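Local coordinates for GTP-binding protein (PDB 1WXQ) that probably binds GTP as a P-loop GTPase of the OBG type and may hydrolyse nucleotide, its cellular role being unknown, at residues D225-D229 with E230-R234. Numbering follows the deposited sequence.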
ATOM      1  N   ASP A 225      -9.069   0.231  21.439  1.00 29.51           N
ATOM      2  CA  ASP A 225      -9.541  -0.473  22.627  1.00 30.67           C
ATOM      3  C   ASP A 225      -9.754   0.485  23.801  1.00 29.84           C
ATOM      4  O   ASP A 225     -10.647   0.276  24.630  1.00 29.95           O
ATOM      5  CB  ASP A 225      -8.522  -1.526  23.029  1.00 31.65           C
ATOM      6  CG  ASP A 225      -7.148  -0.936  23.229  1.00 35.03           C
ATOM      7  OD1 ASP A 225      -6.771  -0.064  22.416  1.00 41.41           O
ATOM      8  OD2 ASP A 225      -6.447  -1.339  24.181  1.00 35.15           O
ATOM      9  N   ALA A 226      -8.930   1.528  23.881  1.00 29.24           N
ATOM     10  CA  ALA A 226      -9.060   2.498  24.963  1.00 28.28           C
ATOM     11  C   ALA A 226      -9.989   3.647  24.562  1.00 28.20           C
ATOM     12  O   ALA A 226     -10.148   4.625  25.305  1.00 28.50           O
ATOM     13  CB  ALA A 226      -7.683   3.043  25.349  1.00 27.51           C
ATOM     14  N   ALA A 227     -10.612   3.530  23.395  1.00 27.12           N
ATOM     15  CA  ALA A 227     -11.503   4.585  22.925  1.00 25.00           C
ATOM     16  C   ALA A 227     -12.927   4.090  22.794  1.00 23.20           C
ATOM     17  O   ALA A 227     -13.176   2.890  22.777  1.00 24.01           O
ATOM     18  CB  ALA A 227     -11.006   5.127  21.593  1.00 22.14           C
ATOM     19  N   SER A 228     -13.865   5.021  22.713  1.00 21.66           N
ATOM     20  CA  SER A 228     -15.269   4.667  22.582  1.00 23.27           C
ATOM     21  C   SER A 228     -15.686   4.568  21.110  1.00 22.37           C
ATOM     22  O   SER A 228     -15.096   5.220  20.250  1.00 18.51           O
ATOM     23  CB  SER A 228     -16.134   5.725  23.259  1.00 20.65           C
ATOM     24  OG  SER A 228     -16.044   6.942  22.534  1.00 23.36           O
ATOM     25  N   ASP A 229     -16.708   3.757  20.847  1.00 23.53           N
ATOM     26  CA  ASP A 229     -17.254   3.576  19.507  1.00 25.07           C
ATOM     27  C   ASP A 229     -17.596   4.925  18.875  1.00 26.53           C
ATOM     28  O   ASP A 229     -17.454   5.120  17.667  1.00 25.50           O
ATOM     29  CB  ASP A 229     -18.522   2.726  19.569  1.00 25.76           C
ATOM     30  CG  ASP A 229     -18.251   1.296  19.959  1.00 26.85           C
ATOM     31  OD1 ASP A 229     -17.074   0.872  19.941  1.00 35.63           O
ATOM     32  OD2 ASP A 229     -19.229   0.593  20.271  1.00 36.50           O
ATOM     33  N   GLU A 230     -18.058   5.848  19.711  1.00 27.81           N
ATOM     34  CA  GLU A 230     -18.414   7.200  19.301  1.00 30.01           C
ATOM     35  C   GLU A 230     -17.199   7.962  18.772  1.00 29.87           C
ATOM     36  O   GLU A 230     -17.246   8.651  17.761  1.00 28.13           O
ATOM     37  CB  GLU A 230     -18.997   7.925  20.514  1.00 31.72           C
ATOM     38  CG  GLU A 230     -19.419   9.358  20.189  1.00 37.64           C
ATOM     39  CD  GLU A 230     -20.197   9.927  21.355  1.00 50.94           C
ATOM     40  OE1 GLU A 230     -19.708   9.859  22.474  1.00 55.16           O
ATOM     41  OE2 GLU A 230     -21.295  10.432  21.132  1.00 56.66           O
ATOM     42  N   GLN A 231     -16.090   7.852  19.525  1.00 30.98           N
ATOM     43  CA  GLN A 231     -14.858   8.510  19.109  1.00 31.04           C
ATOM     44  C   GLN A 231     -14.345   7.948  17.783  1.00 30.60           C
ATOM     45  O   GLN A 231     -13.931   8.674  16.889  1.00 29.84           O
ATOM     46  CB  GLN A 231     -13.811   8.300  20.204  1.00 31.29           C
ATOM     47  CG  GLN A 231     -13.587   9.555  21.046  1.00 36.73           C
ATOM     48  CD  GLN A 231     -12.912   9.175  22.343  1.00 38.87           C
ATOM     49  OE1 GLN A 231     -12.954   8.048  22.808  1.00 37.17           O
ATOM     50  NE2 GLN A 231     -12.271  10.199  22.942  1.00 39.54           N
ATOM     51  N   ILE A 232     -14.347   6.604  17.707  1.00 31.02           N
ATOM     52  CA  ILE A 232     -13.849   5.945  16.505  1.00 29.53           C
ATOM     53  C   ILE A 232     -14.708   6.272  15.281  1.00 30.61           C
ATOM     54  O   ILE A 232     -14.223   6.736  14.257  1.00 28.19           O
ATOM     55  CB  ILE A 232     -13.848   4.437  16.755  1.00 28.35           C
ATOM     56  CG1 ILE A 232     -12.789   4.076  17.799  1.00 28.43           C
ATOM     57  CG2 ILE A 232     -13.498   3.691  15.453  1.00 25.19           C
ATOM     58  CD1 ILE A 232     -12.939   2.642  18.308  1.00 20.12           C
ATOM     59  N   LYS A 233     -16.009   5.999  15.411  1.00 31.98           N
ATOM     60  CA  LYS A 233     -16.983   6.220  14.340  1.00 33.17           C
ATOM     61  C   LYS A 233     -16.951   7.659  13.849  1.00 34.04           C
ATOM     62  O   LYS A 233     -17.237   7.935  12.690  1.00 36.12           O
ATOM     63  CB  LYS A 233     -18.401   5.876  14.819  1.00 32.90           C
ATOM     64  CG  LYS A 233     -19.467   6.041  13.741  1.00 38.15           C
ATOM     65  CD  LYS A 233     -20.907   5.837  14.247  1.00 40.89           C
ATOM     66  CE  LYS A 233     -21.359   4.384  14.190  1.00 46.40           C
ATOM     67  NZ  LYS A 233     -20.651   3.494  15.169  1.00 49.96           N
ATOM     68  N   ARG A 234     -16.585   8.582  14.725  1.00 33.69           N
ATOM     69  CA  ARG A 234     -16.596   9.985  14.344  1.00 32.91           C
ATOM     70  C   ARG A 234     -15.444  10.304  13.395  1.00 31.55           C
ATOM     71  O   ARG A 234     -15.584  11.021  12.411  1.00 32.86           O
ATOM     72  CB  ARG A 234     -16.468  10.816  15.619  1.00 32.42           C
ATOM     73  CG  ARG A 234     -16.580  12.315  15.353  1.00 38.30           C
ATOM     74  CD  ARG A 234     -16.529  13.130  16.650  1.00 49.95           C
ATOM     75  NE  ARG A 234     -15.273  12.878  17.366  1.00 50.55           N
ATOM     76  CZ  ARG A 234     -15.334  12.825  18.710  1.00 46.95           C
ATOM     77  NH1 ARG A 234     -16.494  12.980  19.324  1.00 39.84           N
ATOM     78  NH2 ARG A 234     -14.227  12.597  19.420  1.00 43.56           N
TER
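S228 and Q231 close a capping box at the start of helix 229-241, as bonds in both directions attest: Q231 N donates to S228 OG at 3.1 Å, and S228 N returns a bond to Q231 OE1 at 3.2 Å. The return bond is almost straight (178°) and lies in the carbonyl plane of the amide. S228 OG, set between its own backbone N and carbonyl carbon (chi1 68°), also donates to Q231 OE1 at 3.3 Å, but from above that plane, so two donors grip one oxygen. An alanine in place of Q231 would probably leave both S228 N and the serine hydroxyl without their shared acceptor, and the hydroxyl freer to turn. The packed side is the buried one, where I232 N bonds to S228 O at 3.0 Å and I232 CG1 lies 4.3 Å from A227 CB, both side chains being buried. The solvent side is looser: E230 leads its carboxylate away, and K233 NZ stays 6.0 Å from D229 OD2, while D229 OD1 instead makes a salt bridge with R299. The turn links strand 217-222, between parallel neighbours 104-110 and 245-249, to helix 229-241, whose I232 packs on the loop residues A224 and F300.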